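Local structure of sorbitol dehydrogenase (Gluconobacter oxydans, 5ITG) at residues M1-T6 with K76-L81; P17-D22 with M98-D103; K69-E74 with R102-A107. The protein probably oxidises D-sorbitol to L-sorbose with NADP+ as cofactor, as a member of the mannitol dehydrogenase family. All blocks are in the same frame, centred on the assembly; numbering follows the deposited sequence.

Contact 1: M1-T6 with K76-L81; sequences MITRET and KAQDCL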
loop_
_atom_site.group_PDB
_atom_site.type_symbol
_atom_site.label_atom_id
_atom_site.label_comp_id
_atom_site.label_asym_id
_atom_site.label_seq_id
_atom_site.Cartn_x
_atom_site.Cartn_y
_atom_site.Cartn_z
HETATM N N MSE A 1 -10.417 13.707 -27.510
HETATM C CA MSE A 1 -11.806 14.104 -27.141
HETATM C C MSE A 1 -11.969 14.142 -25.625
HETATM O O MSE A 1 -11.316 13.388 -24.903
HETATM C CB MSE A 1 -12.815 13.119 -27.738
HETATM C CG MSE A 1 -12.819 11.748 -27.083
HETATM SE SE MSE A 1 -14.027 10.519 -27.957
HETATM C CE MSE A 1 -15.706 11.341 -27.476
ATOM N N ILE A 2 -12.841 15.021 -25.147
ATOM C CA ILE A 2 -13.079 15.143 -23.716
ATOM C C ILE A 2 -13.849 13.925 -23.210
ATOM O O ILE A 2 -14.548 13.261 -23.975
ATOM C CB ILE A 2 -13.877 16.423 -23.390
ATOM C CG1 ILE A 2 -13.192 17.638 -24.020
ATOM C CG2 ILE A 2 -13.958 16.612 -21.879
ATOM C CD1 ILE A 2 -13.895 18.953 -23.744
ATOM N N THR A 3 -13.711 13.630 -21.922
ATOM C CA THR A 3 -14.391 12.484 -21.329
ATOM C C THR A 3 -15.735 12.872 -20.727
ATOM O O THR A 3 -15.801 13.647 -19.776
ATOM C CB THR A 3 -13.533 11.831 -20.226
ATOM O OG1 THR A 3 -12.270 11.429 -20.772
ATOM C CG2 THR A 3 -14.240 10.608 -19.657
ATOM N N ARG A 4 -16.804 12.323 -21.290
ATOM C CA ARG A 4 -18.154 12.592 -20.809
ATOM C C ARG A 4 -19.048 11.367 -20.953
ATOM O O ARG A 4 -18.757 10.458 -21.726
ATOM C CB ARG A 4 -18.767 13.776 -21.565
ATOM C CG ARG A 4 -18.348 15.136 -21.016
ATOM C CD ARG A 4 -19.082 16.274 -21.715
ATOM N NE ARG A 4 -18.466 16.646 -22.987
ATOM C CZ ARG A 4 -17.355 17.369 -23.096
ATOM N NH1 ARG A 4 -16.734 17.805 -22.007
ATOM N NH2 ARG A 4 -16.865 17.659 -24.294
ATOM N N GLU A 5 -20.140 11.355 -20.199
ATOM C CA GLU A 5 -21.082 10.244 -20.227
ATOM C C GLU A 5 -21.605 9.981 -21.636
ATOM O O GLU A 5 -21.737 8.833 -22.053
ATOM C CB GLU A 5 -22.251 10.542 -19.283
ATOM C CG GLU A 5 -23.229 9.396 -19.100
ATOM C CD GLU A 5 -24.284 9.704 -18.051
ATOM O OE1 GLU A 5 -25.032 10.689 -18.232
ATOM O OE2 GLU A 5 -24.362 8.965 -17.045
ATOM N N THR A 6 -21.889 11.052 -22.370
ATOM C CA THR A 6 -22.413 10.933 -23.726
ATOM C C THR A 6 -21.301 10.719 -24.746
ATOM O O THR A 6 -21.477 9.996 -25.728
ATOM C CB THR A 6 -23.204 12.197 -24.123
ATOM O OG1 THR A 6 -24.081 12.572 -23.053
ATOM C CG2 THR A 6 -24.036 11.933 -25.371
ATOM N N LYS A 76 -17.107 15.890 -11.401
ATOM C CA LYS A 76 -18.491 16.063 -11.826
ATOM C C LYS A 76 -18.560 16.463 -13.302
ATOM O O LYS A 76 -19.462 16.046 -14.023
ATOM C CB LYS A 76 -19.176 17.129 -10.962
ATOM C CG LYS A 76 -19.268 16.767 -9.481
ATOM C CD LYS A 76 -20.208 15.582 -9.240
ATOM C CE LYS A 76 -21.653 15.938 -9.576
ATOM N NZ LYS A 76 -22.606 14.830 -9.263
ATOM N N ALA A 77 -17.597 17.262 -13.749
ATOM C CA ALA A 77 -17.563 17.714 -15.138
ATOM C C ALA A 77 -17.442 16.552 -16.123
ATOM O O ALA A 77 -17.974 16.608 -17.233
ATOM C CB ALA A 77 -16.405 18.692 -15.341
ATOM N N GLN A 78 -16.739 15.498 -15.720
ATOM C CA GLN A 78 -16.569 14.338 -16.589
ATOM C C GLN A 78 -17.488 13.197 -16.181
ATOM O O GLN A 78 -17.224 12.035 -16.503
ATOM C CB GLN A 78 -15.116 13.860 -16.561
ATOM C CG GLN A 78 -14.139 14.828 -17.197
ATOM C CD GLN A 78 -12.703 14.347 -17.120
ATOM O OE1 GLN A 78 -11.787 15.020 -17.594
ATOM N NE2 GLN A 78 -12.497 13.177 -16.520
ATOM N N ASP A 79 -18.571 13.537 -15.482
ATOM C CA ASP A 79 -19.535 12.545 -15.012
ATOM C C ASP A 79 -18.835 11.503 -14.145
ATOM O O ASP A 79 -19.224 10.333 -14.121
ATOM C CB ASP A 79 -20.229 11.859 -16.198
ATOM C CG ASP A 79 -21.201 12.779 -16.919
ATOM O OD1 ASP A 79 -22.155 13.256 -16.272
ATOM O OD2 ASP A 79 -21.012 13.026 -18.130
ATOM N N CYS A 80 -17.803 11.959 -13.436
ATOM C CA CYS A 80 -16.993 11.129 -12.549
ATOM C C CYS A 80 -16.195 10.050 -13.275
ATOM O O CYS A 80 -15.585 9.189 -12.639
ATOM C CB CYS A 80 -17.866 10.505 -11.458
ATOM S SG CYS A 80 -18.394 11.702 -10.198
ATOM N N LEU A 81 -16.198 10.106 -14.604
ATOM C CA LEU A 81 -15.453 9.153 -15.425
ATOM C C LEU A 81 -13.995 9.602 -15.517
ATOM O O LEU A 81 -13.708 10.798 -15.543
ATOM C CB LEU A 81 -16.027 9.100 -16.843
ATOM C CG LEU A 81 -17.451 8.598 -17.089
ATOM C CD1 LEU A 81 -17.892 9.041 -18.478
ATOM C CD2 LEU A 81 -17.514 7.082 -16.960
#
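Asp-79 turns its carboxylate onto the backbone of Glu-5, and Leu-81 and Gln-78 meet the N-terminal loop at Thr-3 and Arg-4. Glu-5 N donates to Asp-79 OD2 over 2.8 Å with an N-H...O angle of 157°; the hydrogen arrives on the anti side of the carboxylate, 29° out of its plane. CG of Asp-79 is anti to its own carbonyl carbon (chi1 -71°), on the side of the backbone N, which brings it within 3.4 Å of Glu-5 CB. Asp-79 OD2 lies 3.0 Å from the same Glu-5 CB. The apolar part is carried by Leu-81: its CB meets Thr-3 CG2 at 3.7 Å, the two side chains crossing obliquely, while its CD1 touches the carbonyl carbon of Arg-4 at 3.6 Å. Gln-78 supplies the third surface. Its CG lies 3.3 Å from Thr-3 O, and its CA-H approaches the same oxygen; the amide at the end turns back to its own segment, NE2 donating to Leu-81 O at 2.8 Å, and is also held by Asp-251 and Asp-252. The 76-81 segment is shaped by a Schellman motif that ends helix 66-77, with Asp-79 at positive phi as its C-prime residue, and by a type I' turn from Gln-78 to Leu-81. Chemically, a single charged acceptor anchors the N-terminal loop to this helix end, whereas the buried Thr-3 O has no hydrogen-bond partner in the model and is met by C-H groups. Glu-5 OE1, 4.3 Å from Asp-79 OD1, adds a like charge that may slightly raise the proton affinity of both carboxylates.

Contact 2: P17-D22 with M98-D103; sequences PPYDID and MGALRD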
loop_
_atom_site.group_PDB
_atom_site.type_symbol
_atom_site.label_atom_id
_atom_site.label_comp_id
_atom_site.label_asym_id
_atom_site.label_seq_id
_atom_site.Cartn_x
_atom_site.Cartn_y
_atom_site.Cartn_z
ATOM N N PRO A 17 -16.392 1.274 -20.020
ATOM C CA PRO A 17 -16.939 0.426 -18.959
ATOM C C PRO A 17 -17.675 -0.759 -19.572
ATOM O O PRO A 17 -18.508 -0.586 -20.453
ATOM C CB PRO A 17 -17.873 1.376 -18.220
ATOM C CG PRO A 17 -17.158 2.687 -18.346
ATOM C CD PRO A 17 -16.734 2.688 -19.794
ATOM N N PRO A 18 -17.367 -1.982 -19.119
ATOM C CA PRO A 18 -18.012 -3.192 -19.640
ATOM C C PRO A 18 -19.390 -3.470 -19.038
ATOM O O PRO A 18 -19.668 -4.585 -18.595
ATOM C CB PRO A 18 -17.009 -4.282 -19.289
ATOM C CG PRO A 18 -16.510 -3.820 -17.949
ATOM C CD PRO A 18 -16.281 -2.330 -18.184
ATOM N N TYR A 19 -20.247 -2.454 -19.028
ATOM C CA TYR A 19 -21.594 -2.582 -18.476
ATOM C C TYR A 19 -22.388 -1.316 -18.777
ATOM O O TYR A 19 -21.816 -0.293 -19.141
ATOM C CB TYR A 19 -21.515 -2.801 -16.961
ATOM C CG TYR A 19 -20.685 -1.754 -16.252
ATOM C CD1 TYR A 19 -21.190 -0.477 -16.013
ATOM C CD2 TYR A 19 -19.378 -2.029 -15.856
ATOM C CE1 TYR A 19 -20.418 0.499 -15.399
ATOM C CE2 TYR A 19 -18.593 -1.059 -15.241
ATOM C CZ TYR A 19 -19.121 0.200 -15.016
ATOM O OH TYR A 19 -18.355 1.158 -14.406
ATOM N N ASP A 20 -23.708 -1.386 -18.634
ATOM C CA ASP A 20 -24.544 -0.221 -18.887
ATOM C C ASP A 20 -24.358 0.731 -17.710
ATOM O O ASP A 20 -24.806 0.447 -16.600
ATOM C CB ASP A 20 -26.014 -0.630 -18.992
ATOM C CG ASP A 20 -26.879 0.463 -19.593
ATOM O OD1 ASP A 20 -26.624 1.654 -19.303
ATOM O OD2 ASP A 20 -27.822 0.130 -20.345
ATOM N N ILE A 21 -23.699 1.859 -17.955
ATOM C CA ILE A 21 -23.440 2.832 -16.901
ATOM C C ILE A 21 -24.726 3.370 -16.268
ATOM O O ILE A 21 -24.721 3.828 -15.125
ATOM C CB ILE A 21 -22.599 4.016 -17.438
ATOM C CG1 ILE A 21 -22.256 4.976 -16.295
ATOM C CG2 ILE A 21 -23.360 4.741 -18.542
ATOM C CD1 ILE A 21 -21.573 6.249 -16.745
ATOM N N ASP A 22 -25.828 3.305 -17.008
ATOM C CA ASP A 22 -27.105 3.799 -16.499
ATOM C C ASP A 22 -27.802 2.793 -15.592
ATOM O O ASP A 22 -28.711 3.150 -14.845
ATOM C CB ASP A 22 -28.041 4.153 -17.659
ATOM C CG ASP A 22 -27.430 5.155 -18.617
ATOM O OD1 ASP A 22 -27.007 6.240 -18.157
ATOM O OD2 ASP A 22 -27.381 4.857 -19.831
HETATM N N MSE A 98 -12.976 4.347 -16.709
HETATM C CA MSE A 98 -13.613 3.749 -15.545
HETATM C C MSE A 98 -14.953 4.392 -15.194
HETATM O O MSE A 98 -15.056 5.613 -15.129
HETATM C CB MSE A 98 -12.669 3.880 -14.351
HETATM C CG MSE A 98 -11.283 3.306 -14.588
HETATM SE SE MSE A 98 -11.245 1.422 -14.226
HETATM C CE MSE A 98 -11.364 1.545 -12.299
ATOM N N GLY A 99 -15.967 3.570 -14.937
ATOM C CA GLY A 99 -17.273 4.107 -14.597
ATOM C C GLY A 99 -17.830 3.764 -13.221
ATOM O O GLY A 99 -18.913 4.228 -12.864
ATOM N N ALA A 100 -17.093 2.980 -12.435
ATOM C CA ALA A 100 -17.553 2.569 -11.106
ATOM C C ALA A 100 -17.884 3.699 -10.121
ATOM O O ALA A 100 -18.786 3.557 -9.294
ATOM C CB ALA A 100 -16.532 1.619 -10.475
ATOM N N LEU A 101 -17.149 4.804 -10.202
ATOM C CA LEU A 101 -17.361 5.951 -9.317
ATOM C C LEU A 101 -18.484 6.794 -9.909
ATOM O O LEU A 101 -18.268 7.516 -10.880
ATOM C CB LEU A 101 -16.077 6.778 -9.226
ATOM C CG LEU A 101 -16.027 7.973 -8.274
ATOM C CD1 LEU A 101 -16.238 7.511 -6.838
ATOM C CD2 LEU A 101 -14.683 8.659 -8.419
ATOM N N ARG A 102 -19.676 6.706 -9.319
ATOM C CA ARG A 102 -20.830 7.427 -9.844
ATOM C C ARG A 102 -21.127 8.801 -9.259
ATOM O O ARG A 102 -21.960 9.533 -9.788
ATOM C CB ARG A 102 -22.078 6.545 -9.746
ATOM C CG ARG A 102 -22.087 5.368 -10.725
ATOM C CD ARG A 102 -22.127 5.837 -12.179
ATOM N NE ARG A 102 -20.798 6.102 -12.730
ATOM C CZ ARG A 102 -20.447 7.228 -13.348
ATOM N NH1 ARG A 102 -21.325 8.211 -13.497
ATOM N NH2 ARG A 102 -19.217 7.368 -13.829
ATOM N N ASP A 103 -20.462 9.156 -8.169
ATOM C CA ASP A 103 -20.667 10.470 -7.581
ATOM C C ASP A 103 -19.465 10.813 -6.721
ATOM O O ASP A 103 -18.818 9.925 -6.159
ATOM C CB ASP A 103 -21.936 10.499 -6.724
ATOM C CG ASP A 103 -22.570 11.886 -6.663
ATOM O OD1 ASP A 103 -21.853 12.890 -6.883
ATOM O OD2 ASP A 103 -23.788 11.970 -6.389
#
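Pro-17 and Ile-21 pack by van der Waals contact onto Gly-99 and Arg-102, with Tyr-19 set tightly against Gly-99, joining the loop between strands 14-15 and 26-31 to the interrupted part of strand 93-106. The Tyr-19 hydroxyl makes the closest approach, a tight 2.9 Å from OH to Gly-99 C, with the peptide at the edge of the ring and near its plane; Gly-99, having no side chain, leaves room for this. One face of the tyrosine ring is met by Pro-17 CB, 3.6 Å above the plane and offset toward the rim. The same proline reaches Gly-99 N with CG at 3.7 Å. Further on, Ile-21 CD1 stands 3.7 Å above the guanidinium plane of Arg-102, over its centre, the two side chains crossing at about a right angle. That guanidinium is held partly from within its own segment, NE donating to Gly-99 O over 2.7 Å at 166°, in the carbonyl plane, while NH2 bonds to Asp-79 O. Glu-46 of helix 41-46 bonds both Tyr-19 OH and Gly-99 N through its two carboxylate oxygens, and strand 56-61 pairs with Ala-100 and Arg-102, so the loop lies against strand 93-106 where that strand is interrupted, beside helix 41-46 and strand 56-61.

Contact 3: K69-E74 with R102-A107; sequences KKKAEE and RDYLLA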
loop_
_atom_site.group_PDB
_atom_site.type_symbol
_atom_site.label_atom_id
_atom_site.label_comp_id
_atom_site.label_asym_id
_atom_site.label_seq_id
_atom_site.Cartn_x
_atom_site.Cartn_y
_atom_site.Cartn_z
ATOM N N LYS A 69 -12.364 21.614 -3.882
ATOM C CA LYS A 69 -13.531 22.008 -4.660
ATOM C C LYS A 69 -13.251 21.896 -6.151
ATOM O O LYS A 69 -14.111 21.468 -6.918
ATOM C CB LYS A 69 -13.937 23.440 -4.308
ATOM C CG LYS A 69 -14.192 23.647 -2.827
ATOM C CD LYS A 69 -14.531 25.091 -2.524
ATOM C CE LYS A 69 -14.666 25.323 -1.029
ATOM N NZ LYS A 69 -14.965 26.749 -0.720
ATOM N N LYS A 70 -12.044 22.279 -6.555
ATOM C CA LYS A 70 -11.640 22.212 -7.958
ATOM C C LYS A 70 -11.678 20.755 -8.425
ATOM O O LYS A 70 -12.251 20.434 -9.468
ATOM C CB LYS A 70 -10.223 22.776 -8.117
ATOM C CG LYS A 70 -9.736 22.890 -9.555
ATOM C CD LYS A 70 -10.533 23.930 -10.329
ATOM C CE LYS A 70 -9.984 24.116 -11.737
ATOM N NZ LYS A 70 -10.094 22.875 -12.555
ATOM N N LYS A 71 -11.064 19.880 -7.637
ATOM C CA LYS A 71 -11.025 18.455 -7.938
ATOM C C LYS A 71 -12.441 17.907 -8.092
ATOM O O LYS A 71 -12.756 17.232 -9.073
ATOM C CB LYS A 71 -10.300 17.718 -6.807
ATOM C CG LYS A 71 -10.216 16.206 -6.971
ATOM C CD LYS A 71 -9.584 15.565 -5.733
ATOM C CE LYS A 71 -9.578 14.044 -5.826
ATOM N NZ LYS A 71 -9.004 13.431 -4.597
ATOM N N ALA A 72 -13.292 18.204 -7.115
ATOM C CA ALA A 72 -14.674 17.743 -7.138
ATOM C C ALA A 72 -15.402 18.248 -8.380
ATOM O O ALA A 72 -16.229 17.542 -8.953
ATOM C CB ALA A 72 -15.401 18.211 -5.880
ATOM N N GLU A 73 -15.090 19.473 -8.794
ATOM C CA GLU A 73 -15.723 20.059 -9.971
ATOM C C GLU A 73 -15.263 19.349 -11.235
ATOM O O GLU A 73 -16.060 19.088 -12.133
ATOM C CB GLU A 73 -15.398 21.551 -10.063
ATOM C CG GLU A 73 -15.963 22.364 -8.912
ATOM C CD GLU A 73 -15.565 23.826 -8.967
ATOM O OE1 GLU A 73 -14.352 24.127 -8.885
ATOM O OE2 GLU A 73 -16.471 24.677 -9.090
ATOM N N GLU A 74 -13.975 19.029 -11.299
ATOM C CA GLU A 74 -13.430 18.347 -12.465
ATOM C C GLU A 74 -14.023 16.950 -12.615
ATOM O O GLU A 74 -14.245 16.479 -13.731
ATOM C CB GLU A 74 -11.909 18.272 -12.367
ATOM C CG GLU A 74 -11.237 19.629 -12.342
ATOM C CD GLU A 74 -9.735 19.537 -12.504
ATOM O OE1 GLU A 74 -9.088 18.848 -11.692
ATOM O OE2 GLU A 74 -9.202 20.158 -13.446
ATOM N N ARG A 102 -19.676 6.706 -9.319
ATOM C CA ARG A 102 -20.830 7.427 -9.844
ATOM C C ARG A 102 -21.127 8.801 -9.259
ATOM O O ARG A 102 -21.960 9.533 -9.788
ATOM C CB ARG A 102 -22.078 6.545 -9.746
ATOM C CG ARG A 102 -22.087 5.368 -10.725
ATOM C CD ARG A 102 -22.127 5.837 -12.179
ATOM N NE ARG A 102 -20.798 6.102 -12.730
ATOM C CZ ARG A 102 -20.447 7.228 -13.348
ATOM N NH1 ARG A 102 -21.325 8.211 -13.497
ATOM N NH2 ARG A 102 -19.217 7.368 -13.829
ATOM N N ASP A 103 -20.462 9.156 -8.169
ATOM C CA ASP A 103 -20.667 10.470 -7.581
ATOM C C ASP A 103 -19.465 10.813 -6.721
ATOM O O ASP A 103 -18.818 9.925 -6.159
ATOM C CB ASP A 103 -21.936 10.499 -6.724
ATOM C CG ASP A 103 -22.570 11.886 -6.663
ATOM O OD1 ASP A 103 -21.853 12.890 -6.883
ATOM O OD2 ASP A 103 -23.788 11.970 -6.389
ATOM N N TYR A 104 -19.164 12.104 -6.634
ATOM C CA TYR A 104 -18.048 12.583 -5.834
ATOM C C TYR A 104 -18.564 13.743 -4.991
ATOM O O TYR A 104 -18.905 14.804 -5.519
ATOM C CB TYR A 104 -16.910 13.046 -6.745
ATOM C CG TYR A 104 -15.645 13.444 -6.017
ATOM C CD1 TYR A 104 -15.595 14.597 -5.231
ATOM C CD2 TYR A 104 -14.491 12.665 -6.115
ATOM C CE1 TYR A 104 -14.423 14.963 -4.560
ATOM C CE2 TYR A 104 -13.317 13.021 -5.450
ATOM C CZ TYR A 104 -13.288 14.168 -4.674
ATOM O OH TYR A 104 -12.131 14.514 -4.017
ATOM N N LEU A 105 -18.629 13.535 -3.681
ATOM C CA LEU A 105 -19.121 14.565 -2.777
ATOM C C LEU A 105 -18.054 15.154 -1.881
ATOM O O LEU A 105 -17.178 14.447 -1.386
ATOM C CB LEU A 105 -20.231 14.011 -1.880
ATOM C CG LEU A 105 -21.580 13.631 -2.489
ATOM C CD1 LEU A 105 -21.424 12.496 -3.478
ATOM C CD2 LEU A 105 -22.529 13.237 -1.363
ATOM N N LEU A 106 -18.134 16.463 -1.681
ATOM C CA LEU A 106 -17.227 17.160 -0.787
ATOM C C LEU A 106 -18.006 17.278 0.520
ATOM O O LEU A 106 -18.939 18.079 0.626
ATOM C CB LEU A 106 -16.898 18.551 -1.324
ATOM C CG LEU A 106 -15.628 18.667 -2.162
ATOM C CD1 LEU A 106 -15.533 20.063 -2.763
ATOM C CD2 LEU A 106 -14.425 18.376 -1.283
ATOM N N ALA A 107 -17.629 16.466 1.504
ATOM C CA ALA A 107 -18.300 16.453 2.799
ATOM C C ALA A 107 -18.607 17.835 3.368
ATOM O O ALA A 107 -19.745 18.118 3.741
ATOM C CB ALA A 107 -17.475 15.646 3.804
#
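Ala-72, Tyr-104 and Leu-106 make the apolar centre of this helix-on-strand packing. Ala-72 CB touches two partners at the same distance, Tyr-104 CE1 at 3.6 Å and Leu-106 CD1 also at 3.6 Å, and these lie in directions about 99° apart as seen from the methyl. Leu-106 CD1 further presses to within 3.4 Å of Lys-69 CA, a close approach, and lies 3.8 Å from Lys-69 CG, the leucine and lysine side chains crossing at about a right angle. The chi1 of Leu-106, -94°, departs from a staggered value, which may reflect the tight fit against Lys-69.

The short axes pass 8.5 Å apart at 163°, so helix and strand run nearly antiparallel. This is the layering of a Rossmann-type beta-alpha-beta unit: helix 66-77 lies in the connection between parallel neighbours 56-61 and 93-106, which also contains the antiparallel strand 82-87, and it covers a face of the sheet.

Polar and mixed contacts lie at the margin. The extended Lys-71 chain crosses Tyr-104 at about a right angle, its CE 3.2 Å from Tyr-104 OH, while NZ bonds to Val-33 O. Phe-75, one turn along the helix from Lys-71, stacks its ring with that of Tyr-104.

The three contacts lie together on one side of the chain, 24 to 28 Å from its centre to theirs. Contacts 1 and 2 have centres about 11 Å apart, contacts 1 and 3 about 13 Å, contacts 2 and 3 about 16 Å. Contact 1 meets the strand of the other two through Asp-79 O and Arg-102 NH2, a probable hydrogen bond of 3.0 Å, and through the salt bridge of Lys-76 NZ with Asp-103 OD1 at 3.2 Å. Contacts 2 and 3 share Arg-102 and Asp-103 on strand 93-106; contacts 1 and 3 share helix 66-77. The structure is substrate-free; all three are packing on Rossmann-domain elements, and no ligand site is identified among their residues.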